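Local atomic coordinates of putative bacterial transcription regulation protein (Staphylococcus aureus, PDB entry 3LUR), a protein that probably acts in transcription regulation, carrying an effector-binding domain of the integron-associated family that is likely to recognise small molecules. Residues S94-V106 and T143-K157. Numbering follows the deposited sequence.
Sequences SSKYMVFEAQGAV and TTSEKYITEIWMPVK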
loop_
_atom_site.group_PDB
_atom_site.type_symbol
_atom_site.label_atom_id
_atom_site.label_comp_id
_atom_site.label_asym_id
_atom_site.label_seq_id
_atom_site.Cartn_x
_atom_site.Cartn_y
_atom_site.Cartn_z
ATOM N N SER A 94 -10.674 9.688 3.216
ATOM C CA SER A 94 -10.637 9.325 4.636
ATOM C C SER A 94 -11.360 8.029 4.910
ATOM O O SER A 94 -12.445 7.775 4.358
ATOM C CB SER A 94 -11.285 10.402 5.502
ATOM O OG SER A 94 -12.647 10.537 5.203
ATOM N N SER A 95 -10.817 7.267 5.835
ATOM C CA SER A 95 -11.405 5.993 6.189
ATOM C C SER A 95 -10.861 5.494 7.487
ATOM O O SER A 95 -9.762 5.907 7.929
ATOM C CB SER A 95 -11.096 4.947 5.105
ATOM O OG SER A 95 -11.759 3.728 5.380
ATOM N N LYS A 96 -11.631 4.616 8.099
ATOM C CA LYS A 96 -11.141 3.794 9.185
ATOM C C LYS A 96 -10.480 2.580 8.538
ATOM O O LYS A 96 -10.798 2.203 7.385
ATOM C CB LYS A 96 -12.257 3.355 10.129
ATOM C CG LYS A 96 -12.831 4.462 11.009
ATOM C CD LYS A 96 -13.892 3.873 11.952
ATOM C CE LYS A 96 -14.439 4.916 12.923
ATOM N NZ LYS A 96 -15.549 4.358 13.748
ATOM N N TYR A 97 -9.551 1.979 9.270
ATOM C CA TYR A 97 -8.783 0.865 8.778
ATOM C C TYR A 97 -8.548 -0.157 9.855
ATOM O O TYR A 97 -8.524 0.175 11.049
ATOM C CB TYR A 97 -7.374 1.328 8.327
ATOM C CG TYR A 97 -7.338 2.225 7.106
ATOM C CD1 TYR A 97 -7.505 3.593 7.213
ATOM C CD2 TYR A 97 -7.143 1.691 5.859
ATOM C CE1 TYR A 97 -7.483 4.405 6.070
ATOM C CE2 TYR A 97 -7.104 2.459 4.744
ATOM C CZ TYR A 97 -7.274 3.807 4.832
ATOM O OH TYR A 97 -7.240 4.507 3.678
HETATM N N MSE A 98 -8.416 -1.414 9.418
HETATM C CA MSE A 98 -7.843 -2.449 10.245
HETATM C C MSE A 98 -6.393 -2.497 9.792
HETATM O O MSE A 98 -6.119 -2.573 8.588
HETATM C CB MSE A 98 -8.517 -3.796 10.028
HETATM C CG MSE A 98 -9.960 -3.819 10.422
HETATM SE SE MSE A 98 -10.712 -5.577 9.968
HETATM C CE MSE A 98 -10.539 -5.452 8.046
ATOM N N VAL A 99 -5.467 -2.399 10.734
ATOM C CA VAL A 99 -4.051 -2.391 10.424
ATOM C C VAL A 99 -3.367 -3.632 10.960
ATOM O O VAL A 99 -3.367 -3.876 12.177
ATOM C CB VAL A 99 -3.359 -1.154 10.965
ATOM C CG1 VAL A 99 -1.841 -1.148 10.538
ATOM C CG2 VAL A 99 -4.063 0.086 10.482
ATOM N N PHE A 100 -2.890 -4.463 10.039
ATOM C CA PHE A 100 -2.243 -5.732 10.366
ATOM C C PHE A 100 -0.753 -5.557 10.205
ATOM O O PHE A 100 -0.309 -4.566 9.638
ATOM C CB PHE A 100 -2.704 -6.835 9.415
ATOM C CG PHE A 100 -4.177 -7.039 9.400
ATOM C CD1 PHE A 100 -4.978 -6.237 8.627
ATOM C CD2 PHE A 100 -4.761 -8.059 10.141
ATOM C CE1 PHE A 100 -6.367 -6.422 8.601
ATOM C CE2 PHE A 100 -6.137 -8.247 10.130
ATOM C CZ PHE A 100 -6.937 -7.445 9.367
ATOM N N GLU A 101 0.014 -6.498 10.742
ATOM C CA GLU A 101 1.468 -6.509 10.589
ATOM C C GLU A 101 1.912 -7.804 9.921
ATOM O O GLU A 101 1.442 -8.908 10.277
ATOM C CB GLU A 101 2.181 -6.344 11.926
ATOM C CG GLU A 101 2.116 -4.923 12.475
ATOM C CD GLU A 101 2.959 -4.717 13.734
ATOM O OE1 GLU A 101 3.368 -5.720 14.361
ATOM O OE2 GLU A 101 3.239 -3.542 14.077
ATOM N N ALA A 102 2.759 -7.660 8.918
ATOM C CA ALA A 102 3.421 -8.774 8.286
ATOM C C ALA A 102 4.840 -8.713 8.778
ATOM O O ALA A 102 5.470 -7.680 8.697
ATOM C CB ALA A 102 3.391 -8.635 6.781
ATOM N N GLN A 103 5.330 -9.796 9.333
ATOM C CA GLN A 103 6.703 -9.828 9.768
ATOM C C GLN A 103 7.496 -10.792 8.911
ATOM O O GLN A 103 7.212 -11.989 8.868
ATOM C CB GLN A 103 6.832 -10.188 11.255
ATOM C CG GLN A 103 8.263 -10.010 11.731
ATOM C CD GLN A 103 8.438 -10.101 13.216
ATOM O OE1 GLN A 103 7.856 -10.959 13.856
ATOM N NE2 GLN A 103 9.340 -9.257 13.773
ATOM N N GLY A 104 8.520 -10.270 8.261
ATOM C CA GLY A 104 9.335 -11.095 7.413
ATOM C C GLY A 104 9.872 -10.349 6.227
ATOM O O GLY A 104 9.592 -9.177 6.035
ATOM N N ALA A 105 10.659 -11.077 5.438
ATOM C CA ALA A 105 11.367 -10.548 4.288
ATOM C C ALA A 105 10.426 -10.106 3.199
ATOM O O ALA A 105 9.460 -10.807 2.884
ATOM C CB ALA A 105 12.367 -11.613 3.742
ATOM N N VAL A 106 10.669 -8.910 2.667
ATOM C CA VAL A 106 9.847 -8.339 1.584
ATOM C C VAL A 106 10.433 -8.879 0.273
ATOM O O VAL A 106 11.650 -8.881 0.105
ATOM C CB VAL A 106 9.872 -6.795 1.647
ATOM C CG1 VAL A 106 8.994 -6.184 0.594
ATOM C CG2 VAL A 106 9.460 -6.327 3.032
ATOM N N THR A 143 14.653 -4.532 4.903
ATOM C CA THR A 143 13.494 -5.243 4.385
ATOM C C THR A 143 13.782 -6.693 3.972
ATOM O O THR A 143 12.846 -7.409 3.612
ATOM C CB THR A 143 12.847 -4.513 3.171
ATOM O OG1 THR A 143 13.792 -4.427 2.114
ATOM C CG2 THR A 143 12.368 -3.091 3.570
ATOM N N THR A 144 15.043 -7.111 4.008
ATOM C CA THR A 144 15.402 -8.496 3.737
ATOM C C THR A 144 15.322 -9.353 4.986
ATOM O O THR A 144 15.490 -10.567 4.905
ATOM C CB THR A 144 16.824 -8.650 3.150
ATOM O OG1 THR A 144 17.854 -8.328 4.136
ATOM C CG2 THR A 144 16.968 -7.775 1.901
ATOM N N SER A 145 15.142 -8.717 6.151
ATOM C CA SER A 145 15.102 -9.444 7.413
ATOM C C SER A 145 13.816 -10.206 7.666
ATOM O O SER A 145 12.716 -9.713 7.379
ATOM C CB SER A 145 15.309 -8.473 8.580
ATOM O OG SER A 145 15.307 -9.153 9.840
ATOM N N GLU A 146 13.950 -11.370 8.322
ATOM C CA GLU A 146 12.760 -12.136 8.696
ATOM C C GLU A 146 12.048 -11.433 9.839
ATOM O O GLU A 146 10.914 -11.768 10.153
ATOM C CB GLU A 146 13.092 -13.597 9.053
ATOM C CG GLU A 146 13.461 -14.506 7.818
ATOM C CD GLU A 146 12.496 -14.410 6.552
ATOM O OE1 GLU A 146 11.302 -13.927 6.581
ATOM O OE2 GLU A 146 12.976 -14.844 5.481
ATOM N N LYS A 147 12.676 -10.384 10.392
ATOM C CA LYS A 147 12.092 -9.609 11.487
ATOM C C LYS A 147 11.521 -8.272 11.018
ATOM O O LYS A 147 10.936 -7.537 11.811
ATOM C CB LYS A 147 13.127 -9.360 12.604
ATOM C CG LYS A 147 13.408 -10.556 13.538
ATOM C CD LYS A 147 14.351 -11.585 12.920
ATOM C CE LYS A 147 14.823 -12.620 13.968
ATOM N NZ LYS A 147 16.018 -13.419 13.484
ATOM N N TYR A 148 11.669 -7.948 9.734
ATOM C CA TYR A 148 11.152 -6.685 9.233
ATOM C C TYR A 148 9.630 -6.647 9.311
ATOM O O TYR A 148 8.943 -7.636 8.998
ATOM C CB TYR A 148 11.622 -6.411 7.783
ATOM C CG TYR A 148 11.082 -5.121 7.225
ATOM C CD1 TYR A 148 11.712 -3.899 7.498
ATOM C CD2 TYR A 148 9.909 -5.099 6.488
ATOM C CE1 TYR A 148 11.200 -2.703 7.012
ATOM C CE2 TYR A 148 9.395 -3.912 5.992
ATOM C CZ TYR A 148 10.032 -2.708 6.269
ATOM O OH TYR A 148 9.484 -1.543 5.769
ATOM N N ILE A 149 9.102 -5.511 9.744
ATOM C CA ILE A 149 7.645 -5.348 9.866
ATOM C C ILE A 149 7.067 -4.405 8.839
ATOM O O ILE A 149 7.491 -3.253 8.726
ATOM C CB ILE A 149 7.249 -4.852 11.275
ATOM C CG1 ILE A 149 7.559 -5.945 12.297
ATOM C CG2 ILE A 149 5.710 -4.511 11.318
ATOM C CD1 ILE A 149 7.509 -5.460 13.744
ATOM N N THR A 150 6.082 -4.914 8.089
ATOM C CA THR A 150 5.334 -4.156 7.107
ATOM C C THR A 150 3.910 -4.040 7.658
ATOM O O THR A 150 3.357 -5.030 8.148
ATOM C CB THR A 150 5.240 -4.916 5.734
ATOM O OG1 THR A 150 6.545 -5.120 5.205
ATOM C CG2 THR A 150 4.407 -4.134 4.720
ATOM N N GLU A 151 3.323 -2.859 7.585
ATOM C CA GLU A 151 1.931 -2.706 7.977
ATOM C C GLU A 151 1.037 -2.873 6.794
ATOM O O GLU A 151 1.339 -2.405 5.699
ATOM C CB GLU A 151 1.674 -1.355 8.623
ATOM C CG GLU A 151 2.338 -1.183 9.947
ATOM C CD GLU A 151 2.005 0.145 10.611
ATOM O OE1 GLU A 151 1.512 1.069 9.930
ATOM O OE2 GLU A 151 2.314 0.276 11.815
ATOM N N ILE A 152 -0.100 -3.510 7.016
ATOM C CA ILE A 152 -1.094 -3.685 5.964
ATOM C C ILE A 152 -2.370 -2.976 6.460
ATOM O O ILE A 152 -2.937 -3.338 7.502
ATOM C CB ILE A 152 -1.368 -5.173 5.658
ATOM C CG1 ILE A 152 -0.182 -5.781 4.902
ATOM C CG2 ILE A 152 -2.670 -5.332 4.811
ATOM C CD1 ILE A 152 -0.229 -7.316 4.753
ATOM N N TRP A 153 -2.815 -1.998 5.699
ATOM C CA TRP A 153 -3.948 -1.161 6.078
ATOM C C TRP A 153 -5.110 -1.479 5.177
ATOM O O TRP A 153 -5.072 -1.171 3.985
ATOM C CB TRP A 153 -3.574 0.302 5.904
ATOM C CG TRP A 153 -2.581 0.833 6.856
ATOM C CD1 TRP A 153 -1.271 0.467 6.984
ATOM C CD2 TRP A 153 -2.787 1.913 7.768
ATOM N NE1 TRP A 153 -0.662 1.217 7.964
ATOM C CE2 TRP A 153 -1.564 2.128 8.447
ATOM C CE3 TRP A 153 -3.881 2.702 8.085
ATOM C CZ2 TRP A 153 -1.420 3.106 9.448
ATOM C CZ3 TRP A 153 -3.737 3.691 9.059
ATOM C CH2 TRP A 153 -2.507 3.880 9.726
HETATM N N MSE A 154 -6.171 -2.009 5.769
HETATM C CA MSE A 154 -7.356 -2.418 5.043
HETATM C C MSE A 154 -8.528 -1.543 5.488
HETATM O O MSE A 154 -8.864 -1.508 6.677
HETATM C CB MSE A 154 -7.700 -3.881 5.363
HETATM C CG MSE A 154 -6.575 -4.817 5.175
HETATM SE SE MSE A 154 -5.955 -4.907 3.312
HETATM C CE MSE A 154 -7.504 -5.568 2.446
ATOM N N PRO A 155 -9.168 -0.855 4.532
ATOM C CA PRO A 155 -10.261 0.065 4.868
ATOM C C PRO A 155 -11.541 -0.627 5.307
ATOM O O PRO A 155 -11.907 -1.693 4.776
ATOM C CB PRO A 155 -10.470 0.829 3.573
ATOM C CG PRO A 155 -10.060 -0.091 2.534
ATOM C CD PRO A 155 -8.915 -0.872 3.080
ATOM N N VAL A 156 -12.182 -0.073 6.323
ATOM C CA VAL A 156 -13.415 -0.650 6.831
ATOM C C VAL A 156 -14.423 0.446 7.046
ATOM O O VAL A 156 -14.075 1.647 7.110
ATOM C CB VAL A 156 -13.199 -1.418 8.143
ATOM C CG1 VAL A 156 -12.303 -2.649 7.910
ATOM C CG2 VAL A 156 -12.575 -0.530 9.204
ATOM N N LYS A 157 -15.676 0.054 7.144
ATOM C CA LYS A 157 -16.738 1.013 7.326
ATOM C C LYS A 157 -16.680 1.617 8.718
ATOM O O LYS A 157 -16.248 0.961 9.658
ATOM C CB LYS A 157 -18.091 0.338 7.141
ATOM C CG LYS A 157 -18.330 -0.248 5.779
ATOM C CD LYS A 157 -19.658 -1.073 5.814
ATOM C CE LYS A 157 -19.974 -1.704 4.502
ATOM N NZ LYS A 157 -21.201 -2.533 4.583
HETATM O O HOH W 1 -14.403 4.326 7.235
HETATM O O HOH W 2 7.330 -7.670 6.286
HETATM O O HOH W 3 13.938 -6.690 0.380
#
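Trp153 and Tyr97 both set CG anti to their own carbonyl carbon (chi1 -70° and -67°), which brings the indole edge up to one face of the Tyr97 ring in a T-shaped pair, CE3 of Trp153 lying 3.6 Å from CG of Tyr97. The two belong to antiparallel neighbours, strands 88-103 and 149-156, in the antiparallel sheet of this effector-binding domain, which curls into a barrel. Val99 lies alongside Trp153 and lays CG2 over the six-membered ring, 3.6 Å from its centroid, a CH-pi contact. Glu151 OE1 takes the indole N-H from Trp153 NE1 (2.9 Å) on its anti side, helping to hold the indole's rotation; Phe135 stacks on the same indole.

The other sheet face, with Ala102, Thr150, Ile152 and Met154, packs on helix 108-124. Here Phe100 crosses Met154 at about a right angle, its CE1 3.8 Å from Met154 CG. Met98-Met154, Phe100-Ile152 and Ala102-Thr150 are antiparallel hydrogen-bonded pairs.

Beyond the strands, Tyr148 N to Ser145 O closes a type I turn, which Gly104 N, donating to Tyr148 O (2.8 Å), ties to 94-106. Glu146 folds back at chi2 (-47°), and Ala105 N donates a hydrogen bond to Glu146 OE1 (3.1 Å), from above the carboxylate plane.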